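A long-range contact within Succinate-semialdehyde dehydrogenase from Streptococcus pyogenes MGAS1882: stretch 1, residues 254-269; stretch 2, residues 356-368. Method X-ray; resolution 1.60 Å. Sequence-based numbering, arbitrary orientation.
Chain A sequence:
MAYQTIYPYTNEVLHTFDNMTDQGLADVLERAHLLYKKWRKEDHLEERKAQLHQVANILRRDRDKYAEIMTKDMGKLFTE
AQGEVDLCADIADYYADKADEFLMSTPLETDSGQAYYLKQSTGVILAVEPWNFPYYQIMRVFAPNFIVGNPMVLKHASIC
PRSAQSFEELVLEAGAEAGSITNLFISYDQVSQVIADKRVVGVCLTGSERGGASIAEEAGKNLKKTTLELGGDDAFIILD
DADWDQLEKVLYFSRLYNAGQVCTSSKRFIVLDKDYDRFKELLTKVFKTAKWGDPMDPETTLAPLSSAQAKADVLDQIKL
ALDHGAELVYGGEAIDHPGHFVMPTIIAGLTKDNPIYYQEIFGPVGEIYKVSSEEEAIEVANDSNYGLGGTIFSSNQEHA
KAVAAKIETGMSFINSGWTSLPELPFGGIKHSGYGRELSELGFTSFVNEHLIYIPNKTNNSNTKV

Stretch 1 (254-269) SRLYNAGQVCTSSKRF
Stretch 2, residues 356-368: IYYQEIFGPVGEI

How does the start of stretch 2 meet stretch 1? The 3-10 turn at Ile356 and Tyr357 stays mostly clear of it, and the chain reaches the contact at Glu360 (phi/psi -78/126). Glu360 extends with chi1 and chi2 both t, bringing OE2 to 2.6 Å from NZ of Lys267 in a salt bridge. Lys267 (m, t, t, p) also donates from NZ to O of Val262, 2.9 Å away, within its own stretch. Val262 O is the first carbonyl of a type I turn ending at Ser265, whose N lies 3.0 Å from that same O, so the lysine ties the turn to the carboxylate.

What holds the loop from Ile361 to Gly363? Ile361 (-102/113) presents its O to NH2 of Arg255, a nearly straight hydrogen bond of 2.9 Å near the guanidinium plane. Phe362 (-90/62; chi1 -135°, between wells, chi2 -120°) lays one ring face against the peptide joining Gln261 to Val262, with Val262 N 3.7 Å from CZ. Water 2 bridges the same neighbours, donating to Gln261 OE1 at 2.7 Å and Phe362 O at 2.8 Å. Gly363 (-167/-173) lies opposite Gly260 (82/2), CA to CA 4.4 Å. A CB on Gly260 would fall 2.2 Å from Gly363 O, so the close approach depends on the bare glycine.

Why does Pro364 fit beside Ala259? Proline N has no hydrogen to share, so its 3.1 Å approach to Ala259 O is packing; the same oxygen receives a CA-H...O contact from Gly363 CA at 3.3 Å. Pro364 (-84/60, C-gamma endo) also sets CB 3.6 Å from CD2 of Leu256 (m, t), an apolar contact.

How does Arg255 grip the emerging strand? Its CA-to-CB bond points toward stretch 2, and the side chain (t, p, t, chi4 129°) carries NE and NH2 to Val365 O, where both donate, each at 2.9 Å, while Gly363 O lies over one guanidinium face. NH1 turns back to Ser265 OG, 2.9 Å away, anchoring the arginine in its own stretch. Water 1 accepts from Glu367 N at 3.0 Å and, weakly, from Arg255 NE at 3.2 Å.

Where do the stretches become a sheet? Val365 to Ile368 is extended, and its end runs parallel to Arg268 and Phe269. Phe269 and Ile368 form a parallel bridge, CA to CA 5.0 Å; in the same register Arg268 CA lies 5.3 Å from Glu367 CA. Phe269 N donates to Glu367 O at 2.9 Å. Phe269 (chi1 m, chi2 -73°) and Ile368 (m, t) project from the same sheet face.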

ATOM      1  N   SER A 254     -26.642 -16.167   0.493  1.00 10.24           N
ATOM      2  CA  SER A 254     -26.148 -14.834   0.142  1.00  8.09           C
ATOM      3  C   SER A 254     -26.314 -13.789   1.226  1.00  9.41           C
ATOM      4  O   SER A 254     -25.470 -12.901   1.342  1.00  9.45           O
ATOM      5  CB  SER A 254     -26.762 -14.346  -1.171  1.00  9.79           C
ATOM      6  OG  SER A 254     -26.295 -15.153  -2.240  1.00 13.63           O
ATOM      7  N   ARG A 255     -27.380 -13.883   2.017  1.00  8.95           N
ATOM      8  CA  ARG A 255     -27.599 -12.898   3.077  1.00  9.67           C
ATOM      9  C   ARG A 255     -27.528 -13.458   4.498  1.00  7.58           C
ATOM     10  O   ARG A 255     -27.222 -12.721   5.437  1.00  9.93           O
ATOM     11  CB  ARG A 255     -28.918 -12.133   2.877  1.00  8.41           C
ATOM     12  CG  ARG A 255     -29.073 -10.912   3.802  1.00  9.35           C
ATOM     13  CD  ARG A 255     -27.842 -10.003   3.743  1.00  9.49           C
ATOM     14  NE  ARG A 255     -28.032  -8.777   4.512  1.00  8.61           N
ATOM     15  CZ  ARG A 255     -27.183  -8.316   5.425  1.00  9.06           C
ATOM     16  NH1 ARG A 255     -26.059  -8.974   5.688  1.00  8.37           N
ATOM     17  NH2 ARG A 255     -27.454  -7.188   6.075  1.00 10.72           N
ATOM     18  N   LEU A 256     -27.796 -14.754   4.659  1.00 10.70           N
ATOM     19  CA  LEU A 256     -27.925 -15.336   5.993  1.00  9.27           C
ATOM     20  C   LEU A 256     -26.769 -16.228   6.455  1.00 10.20           C
ATOM     21  O   LEU A 256     -26.722 -16.624   7.615  1.00  9.72           O
ATOM     22  CB  LEU A 256     -29.261 -16.079   6.127  1.00 10.57           C
ATOM     23  CG  LEU A 256     -30.499 -15.206   5.904  1.00 12.13           C
ATOM     24  CD1 LEU A 256     -31.745 -16.037   6.075  1.00 13.13           C
ATOM     25  CD2 LEU A 256     -30.520 -14.054   6.887  1.00 11.28           C
ATOM     26  N   TYR A 257     -25.837 -16.531   5.561  1.00  9.32           N
ATOM     27  CA  TYR A 257     -24.621 -17.232   5.966  1.00  9.39           C
ATOM     28  C   TYR A 257     -23.909 -16.403   7.032  1.00 10.26           C
ATOM     29  O   TYR A 257     -23.802 -15.173   6.906  1.00  8.67           O
ATOM     30  CB  TYR A 257     -23.724 -17.445   4.750  1.00  9.27           C
ATOM     31  CG  TYR A 257     -22.364 -18.012   5.056  1.00 10.92           C
ATOM     32  CD1 TYR A 257     -21.286 -17.168   5.294  1.00 14.41           C
ATOM     33  CD2 TYR A 257     -22.149 -19.383   5.074  1.00 12.97           C
ATOM     34  CE1 TYR A 257     -20.043 -17.663   5.564  1.00 16.30           C
ATOM     35  CE2 TYR A 257     -20.885 -19.896   5.344  1.00 14.14           C
ATOM     36  CZ  TYR A 257     -19.843 -19.022   5.590  1.00 14.90           C
ATOM     37  OH  TYR A 257     -18.577 -19.481   5.871  1.00 20.09           O
ATOM     38  N   ASN A 258     -23.446 -17.072   8.085  1.00  8.94           N
ATOM     39  CA  ASN A 258     -22.802 -16.417   9.229  1.00  7.80           C
ATOM     40  C   ASN A 258     -23.701 -15.347   9.847  1.00  9.33           C
ATOM     41  O   ASN A 258     -23.224 -14.326  10.347  1.00  9.79           O
ATOM     42  CB  ASN A 258     -21.423 -15.849   8.845  1.00  9.14           C
ATOM     43  CG  ASN A 258     -20.464 -15.754  10.032  1.00 10.79           C
ATOM     44  OD1 ASN A 258     -20.616 -16.446  11.042  1.00  9.17           O
ATOM     45  ND2 ASN A 258     -19.447 -14.904   9.899  1.00  9.19           N
ATOM     46  N   ALA A 259     -25.012 -15.600   9.782  1.00  8.93           N
ATOM     47  CA  ALA A 259     -26.049 -14.679  10.251  1.00  7.84           C
ATOM     48  C   ALA A 259     -25.909 -13.276   9.670  1.00  9.90           C
ATOM     49  O   ALA A 259     -26.292 -12.289  10.301  1.00 10.28           O
ATOM     50  CB  ALA A 259     -26.096 -14.639  11.800  1.00  7.71           C
ATOM     51  N   GLY A 260     -25.363 -13.193   8.462  1.00  9.27           N
ATOM     52  CA  GLY A 260     -25.228 -11.918   7.774  1.00  8.44           C
ATOM     53  C   GLY A 260     -24.015 -11.113   8.194  1.00  9.40           C
ATOM     54  O   GLY A 260     -23.807 -10.004   7.699  1.00  8.66           O
ATOM     55  N   GLN A 261     -23.205 -11.677   9.089  1.00  8.46           N
ATOM     56  CA  GLN A 261     -22.051 -10.978   9.643  1.00 10.05           C
ATOM     57  C   GLN A 261     -20.832 -11.171   8.744  1.00  9.19           C
ATOM     58  O   GLN A 261     -19.801 -11.696   9.170  1.00 10.41           O
ATOM     59  CB  GLN A 261     -21.768 -11.503  11.048  1.00 10.15           C
ATOM     60  CG  GLN A 261     -22.986 -11.433  11.975  1.00 10.03           C
ATOM     61  CD  GLN A 261     -22.722 -12.107  13.308  1.00  9.44           C
ATOM     62  OE1 GLN A 261     -22.611 -11.445  14.346  1.00  9.04           O
ATOM     63  NE2 GLN A 261     -22.610 -13.433  13.289  1.00  9.50           N
ATOM     64  N   VAL A 262     -20.960 -10.752   7.489  1.00  8.04           N
ATOM     65  CA  VAL A 262     -19.942 -11.041   6.485  1.00  7.68           C
ATOM     66  C   VAL A 262     -19.721  -9.760   5.711  1.00  9.70           C
ATOM     67  O   VAL A 262     -20.687  -9.127   5.274  1.00  7.33           O
ATOM     68  CB  VAL A 262     -20.409 -12.163   5.527  1.00  8.28           C
ATOM     69  CG1 VAL A 262     -19.338 -12.487   4.490  1.00  9.21           C
ATOM     70  CG2 VAL A 262     -20.749 -13.419   6.307  1.00  9.24           C
ATOM     71  N   CYS A 263     -18.464  -9.349   5.570  1.00 11.29           N
ATOM     72  CA  CYS A 263     -18.175  -8.120   4.842  1.00  7.27           C
ATOM     73  C   CYS A 263     -18.684  -8.193   3.399  1.00  8.12           C
ATOM     74  O   CYS A 263     -19.086  -7.175   2.830  1.00  7.77           O
ATOM     75  CB  CYS A 263     -16.677  -7.818   4.883  1.00 10.23           C
ATOM     76  SG  CYS A 263     -15.646  -9.172   4.331  1.00 16.84           S
ATOM     77  N   THR A 264     -18.690  -9.400   2.828  1.00  6.80           N
ATOM     78  CA  THR A 264     -19.206  -9.632   1.481  1.00  7.27           C
ATOM     79  C   THR A 264     -20.614 -10.251   1.473  1.00  6.73           C
ATOM     80  O   THR A 264     -21.012 -10.914   0.503  1.00  7.24           O
ATOM     81  CB  THR A 264     -18.256 -10.536   0.651  1.00  7.50           C
ATOM     82  OG1 THR A 264     -17.896 -11.689   1.423  1.00  8.60           O
ATOM     83  CG2 THR A 264     -16.993  -9.778   0.256  1.00  8.05           C
ATOM     84  N   SER A 265     -21.379 -10.033   2.538  1.00  6.82           N
ATOM     85  CA  SER A 265     -22.784 -10.455   2.535  1.00  6.75           C
ATOM     86  C   SER A 265     -23.525  -9.677   1.447  1.00  8.14           C
ATOM     87  O   SER A 265     -23.126  -8.570   1.084  1.00  7.79           O
ATOM     88  CB  SER A 265     -23.430 -10.203   3.896  1.00  8.25           C
ATOM     89  OG  SER A 265     -24.658 -10.924   4.021  1.00  7.96           O
ATOM     90  N   SER A 266     -24.596 -10.254   0.911  1.00  7.57           N
ATOM     91  CA  SER A 266     -25.347  -9.580  -0.146  1.00  7.87           C
ATOM     92  C   SER A 266     -26.345  -8.600   0.464  1.00  9.41           C
ATOM     93  O   SER A 266     -27.532  -8.901   0.578  1.00  8.84           O
ATOM     94  CB  SER A 266     -26.054 -10.618  -1.016  1.00  7.18           C
ATOM     95  OG  SER A 266     -25.089 -11.472  -1.622  1.00  9.88           O
ATOM     96  N   LYS A 267     -25.859  -7.422   0.847  1.00  7.94           N
ATOM     97  CA  LYS A 267     -26.620  -6.548   1.736  1.00  8.00           C
ATOM     98  C   LYS A 267     -27.645  -5.670   1.034  1.00  7.91           C
ATOM     99  O   LYS A 267     -28.659  -5.310   1.628  1.00 10.09           O
ATOM    100  CB  LYS A 267     -25.682  -5.695   2.598  1.00  7.53           C
ATOM    101  CG  LYS A 267     -24.693  -6.522   3.390  1.00  6.78           C
ATOM    102  CD  LYS A 267     -24.164  -5.763   4.599  1.00  7.77           C
ATOM    103  CE  LYS A 267     -23.149  -6.613   5.389  1.00  7.74           C
ATOM    104  NZ  LYS A 267     -21.744  -6.472   4.852  1.00  8.76           N
ATOM    105  N   ARG A 268     -27.383  -5.313  -0.217  1.00  7.65           N
ATOM    106  CA  ARG A 268     -28.345  -4.503  -0.974  1.00  7.35           C
ATOM    107  C   ARG A 268     -28.794  -5.256  -2.210  1.00  8.70           C
ATOM    108  O   ARG A 268     -28.059  -5.339  -3.190  1.00  9.11           O
ATOM    109  CB  ARG A 268     -27.742  -3.147  -1.389  1.00  8.19           C
ATOM    110  CG  ARG A 268     -27.325  -2.235  -0.231  1.00  8.30           C
ATOM    111  CD  ARG A 268     -26.774  -0.894  -0.753  1.00  8.24           C
ATOM    112  NE  ARG A 268     -25.508  -1.103  -1.452  1.00  6.64           N
ATOM    113  CZ  ARG A 268     -25.130  -0.448  -2.544  1.00  9.08           C
ATOM    114  NH1 ARG A 268     -25.910   0.487  -3.079  1.00  9.16           N
ATOM    115  NH2 ARG A 268     -23.967  -0.736  -3.104  1.00  6.75           N
ATOM    116  N   PHE A 269     -30.004  -5.802  -2.170  1.00  7.77           N
ATOM    117  CA  PHE A 269     -30.565  -6.419  -3.353  1.00  9.15           C
ATOM    118  C   PHE A 269     -31.137  -5.327  -4.230  1.00  9.19           C
ATOM    119  O   PHE A 269     -31.967  -4.546  -3.780  1.00 10.74           O
ATOM    120  CB  PHE A 269     -31.663  -7.409  -2.970  1.00  8.28           C
ATOM    121  CG  PHE A 269     -31.144  -8.655  -2.308  1.00  9.61           C
ATOM    122  CD1 PHE A 269     -30.475  -9.620  -3.052  1.00  8.86           C
ATOM    123  CD2 PHE A 269     -31.319  -8.861  -0.945  1.00  9.64           C
ATOM    124  CE1 PHE A 269     -29.995 -10.782  -2.451  1.00  9.22           C
ATOM    125  CE2 PHE A 269     -30.831 -10.029  -0.331  1.00  9.42           C
ATOM    126  CZ  PHE A 269     -30.172 -10.984  -1.090  1.00  9.33           C
ATOM    127  N   ILE A 356     -29.867   4.525   6.851  1.00 13.14           N
ATOM    128  CA  ILE A 356     -29.625   3.114   6.551  1.00 11.10           C
ATOM    129  C   ILE A 356     -29.422   2.849   5.038  1.00 11.79           C
ATOM    130  O   ILE A 356     -28.831   1.839   4.649  1.00 12.39           O
ATOM    131  CB  ILE A 356     -30.724   2.221   7.211  1.00 10.48           C
ATOM    132  CG1 ILE A 356     -30.650   2.358   8.737  1.00 13.87           C
ATOM    133  CG2 ILE A 356     -30.586   0.756   6.819  1.00 13.28           C
ATOM    134  CD1 ILE A 356     -29.284   1.973   9.333  1.00 12.59           C
ATOM    135  N   TYR A 357     -29.860   3.777   4.184  1.00 11.58           N
ATOM    136  CA  TYR A 357     -29.600   3.681   2.744  1.00 11.44           C
ATOM    137  C   TYR A 357     -28.115   3.457   2.468  1.00 11.25           C
ATOM    138  O   TYR A 357     -27.754   2.760   1.520  1.00 10.81           O
ATOM    139  CB  TYR A 357     -30.058   4.966   2.036  1.00 11.27           C
ATOM    140  CG  TYR A 357     -30.150   4.885   0.519  1.00 12.12           C
ATOM    141  CD1 TYR A 357     -29.032   5.101  -0.284  1.00 12.59           C
ATOM    142  CD2 TYR A 357     -31.362   4.630  -0.107  1.00 10.99           C
ATOM    143  CE1 TYR A 357     -29.123   5.045  -1.674  1.00 12.11           C
ATOM    144  CE2 TYR A 357     -31.462   4.575  -1.489  1.00 11.27           C
ATOM    145  CZ  TYR A 357     -30.340   4.779  -2.267  1.00 11.57           C
ATOM    146  OH  TYR A 357     -30.470   4.720  -3.645  1.00 11.23           O
ATOM    147  N   TYR A 358     -27.263   4.025   3.319  1.00 10.47           N
ATOM    148  CA  TYR A 358     -25.819   4.011   3.096  1.00  9.81           C
ATOM    149  C   TYR A 358     -25.020   3.272   4.171  1.00 10.68           C
ATOM    150  O   TYR A 358     -23.791   3.307   4.147  1.00 11.69           O
ATOM    151  CB  TYR A 358     -25.283   5.448   2.986  1.00 10.38           C
ATOM    152  CG  TYR A 358     -25.800   6.204   1.783  1.00  9.38           C
ATOM    153  CD1 TYR A 358     -25.329   5.918   0.508  1.00 10.42           C
ATOM    154  CD2 TYR A 358     -26.752   7.208   1.924  1.00 11.82           C
ATOM    155  CE1 TYR A 358     -25.802   6.609  -0.597  1.00 10.63           C
ATOM    156  CE2 TYR A 358     -27.227   7.901   0.828  1.00 11.01           C
ATOM    157  CZ  TYR A 358     -26.743   7.603  -0.426  1.00 10.37           C
ATOM    158  OH  TYR A 358     -27.216   8.288  -1.520  1.00 13.54           O
ATOM    159  N   GLN A 359     -25.697   2.607   5.106  1.00  9.77           N
ATOM    160  CA  GLN A 359     -25.006   1.939   6.219  1.00  9.84           C
ATOM    161  C   GLN A 359     -24.948   0.434   6.055  1.00 10.61           C
ATOM    162  O   GLN A 359     -25.918  -0.182   5.622  1.00 13.67           O
ATOM    163  CB  GLN A 359     -25.710   2.231   7.546  1.00 14.00           C
ATOM    164  CG  GLN A 359     -25.540   3.639   8.057  1.00 14.92           C
ATOM    165  CD  GLN A 359     -26.002   3.795   9.495  1.00 18.28           C
ATOM    166  OE1 GLN A 359     -26.048   2.826  10.266  1.00 18.37           O
ATOM    167  NE2 GLN A 359     -26.349   5.021   9.866  1.00 19.16           N
ATOM    168  N   GLU A 360     -23.819  -0.161   6.431  1.00 11.01           N
ATOM    169  CA  GLU A 360     -23.697  -1.617   6.472  1.00 10.88           C
ATOM    170  C   GLU A 360     -24.373  -2.170   7.720  1.00  9.77           C
ATOM    171  O   GLU A 360     -24.066  -1.741   8.835  1.00 10.16           O
ATOM    172  CB  GLU A 360     -22.216  -2.015   6.480  1.00  9.98           C
ATOM    173  CG  GLU A 360     -21.976  -3.499   6.711  1.00 10.23           C
ATOM    174  CD  GLU A 360     -20.501  -3.848   6.765  1.00 12.05           C
ATOM    175  OE1 GLU A 360     -19.723  -3.041   7.314  1.00 12.81           O
ATOM    176  OE2 GLU A 360     -20.122  -4.922   6.247  1.00  9.68           O
ATOM    177  N   ILE A 361     -25.296  -3.116   7.534  1.00  9.88           N
ATOM    178  CA  ILE A 361     -25.916  -3.823   8.653  1.00 10.02           C
ATOM    179  C   ILE A 361     -25.289  -5.211   8.785  1.00  9.53           C
ATOM    180  O   ILE A 361     -25.453  -6.069   7.905  1.00  9.52           O
ATOM    181  CB  ILE A 361     -27.436  -3.974   8.467  1.00  9.22           C
ATOM    182  CG1 ILE A 361     -28.110  -2.607   8.319  1.00 11.62           C
ATOM    183  CG2 ILE A 361     -28.037  -4.695   9.671  1.00  9.98           C
ATOM    184  CD1 ILE A 361     -29.616  -2.699   8.104  1.00 11.77           C
ATOM    185  N   PHE A 362     -24.568  -5.420   9.881  1.00  8.59           N
ATOM    186  CA  PHE A 362     -23.816  -6.659  10.092  1.00  8.32           C
ATOM    187  C   PHE A 362     -24.684  -7.687  10.817  1.00 10.24           C
ATOM    188  O   PHE A 362     -24.373  -8.127  11.933  1.00 11.30           O
ATOM    189  CB  PHE A 362     -22.533  -6.356  10.882  1.00  9.25           C
ATOM    190  CG  PHE A 362     -21.292  -7.017  10.331  1.00  9.98           C
ATOM    191  CD1 PHE A 362     -20.562  -7.909  11.105  1.00 10.00           C
ATOM    192  CD2 PHE A 362     -20.846  -6.727   9.047  1.00  9.68           C
ATOM    193  CE1 PHE A 362     -19.394  -8.512  10.606  1.00 13.80           C
ATOM    194  CE2 PHE A 362     -19.693  -7.317   8.536  1.00 11.00           C
ATOM    195  CZ  PHE A 362     -18.967  -8.218   9.317  1.00 13.06           C
ATOM    196  N   GLY A 363     -25.777  -8.063  10.167  1.00 10.11           N
ATOM    197  CA  GLY A 363     -26.716  -9.027  10.715  1.00 10.24           C
ATOM    198  C   GLY A 363     -27.665  -9.497   9.636  1.00 10.27           C
ATOM    199  O   GLY A 363     -27.501  -9.154   8.467  1.00  9.51           O
ATOM    200  N   PRO A 364     -28.680 -10.287  10.021  1.00  9.60           N
ATOM    201  CA  PRO A 364     -29.536 -10.975   9.052  1.00  9.70           C
ATOM    202  C   PRO A 364     -30.655 -10.092   8.531  1.00 14.03           C
ATOM    203  O   PRO A 364     -31.827 -10.430   8.694  1.00 12.35           O
ATOM    204  CB  PRO A 364     -30.129 -12.118   9.878  1.00 11.72           C
ATOM    205  CG  PRO A 364     -30.161 -11.579  11.276  1.00 10.33           C
ATOM    206  CD  PRO A 364     -28.945 -10.708  11.408  1.00 12.46           C
ATOM    207  N   VAL A 365     -30.290  -8.977   7.905  1.00  8.55           N
ATOM    208  CA  VAL A 365     -31.270  -8.004   7.453  1.00 10.77           C
ATOM    209  C   VAL A 365     -31.227  -7.848   5.944  1.00 11.06           C
ATOM    210  O   VAL A 365     -30.302  -7.244   5.398  1.00 10.34           O
ATOM    211  CB  VAL A 365     -31.052  -6.631   8.121  1.00 11.52           C
ATOM    212  CG1 VAL A 365     -32.118  -5.647   7.669  1.00 12.05           C
ATOM    213  CG2 VAL A 365     -31.058  -6.771   9.639  1.00 10.54           C
ATOM    214  N   GLY A 366     -32.234  -8.383   5.266  1.00  9.33           N
ATOM    215  CA  GLY A 366     -32.343  -8.207   3.832  1.00  9.49           C
ATOM    216  C   GLY A 366     -32.811  -6.796   3.523  1.00  9.89           C
ATOM    217  O   GLY A 366     -33.599  -6.223   4.276  1.00 10.75           O
ATOM    218  N   GLU A 367     -32.293  -6.215   2.444  1.00  8.87           N
ATOM    219  CA  GLU A 367     -32.702  -4.871   2.025  1.00  9.55           C
ATOM    220  C   GLU A 367     -33.017  -4.900   0.544  1.00 11.54           C
ATOM    221  O   GLU A 367     -32.200  -5.346  -0.256  1.00  9.00           O
ATOM    222  CB  GLU A 367     -31.578  -3.869   2.290  1.00  9.08           C
ATOM    223  CG  GLU A 367     -31.096  -3.845   3.731  1.00 10.80           C
ATOM    224  CD  GLU A 367     -29.718  -3.238   3.859  1.00 13.66           C
ATOM    225  OE1 GLU A 367     -29.417  -2.299   3.093  1.00 11.09           O
ATOM    226  OE2 GLU A 367     -28.925  -3.724   4.699  1.00 16.92           O
ATOM    227  N   ILE A 368     -34.209  -4.440   0.171  1.00  9.01           N
ATOM    228  CA  ILE A 368     -34.582  -4.441  -1.230  1.00  9.51           C
ATOM    229  C   ILE A 368     -34.633  -3.017  -1.774  1.00  9.98           C
ATOM    230  O   ILE A 368     -35.403  -2.189  -1.290  1.00 10.41           O
ATOM    231  CB  ILE A 368     -35.928  -5.160  -1.460  1.00  9.84           C
ATOM    232  CG1 ILE A 368     -35.872  -6.570  -0.874  1.00 10.95           C
ATOM    233  CG2 ILE A 368     -36.213  -5.249  -2.938  1.00 11.34           C
ATOM    234  CD1 ILE A 368     -37.239  -7.271  -0.836  1.00 11.08           C
TER
HETATM  235  O   HOH W   1     -29.788  -7.843   1.995  1.00  9.06           O
HETATM  236  O   HOH W   2     -22.850  -8.761  14.149  1.00 10.69           O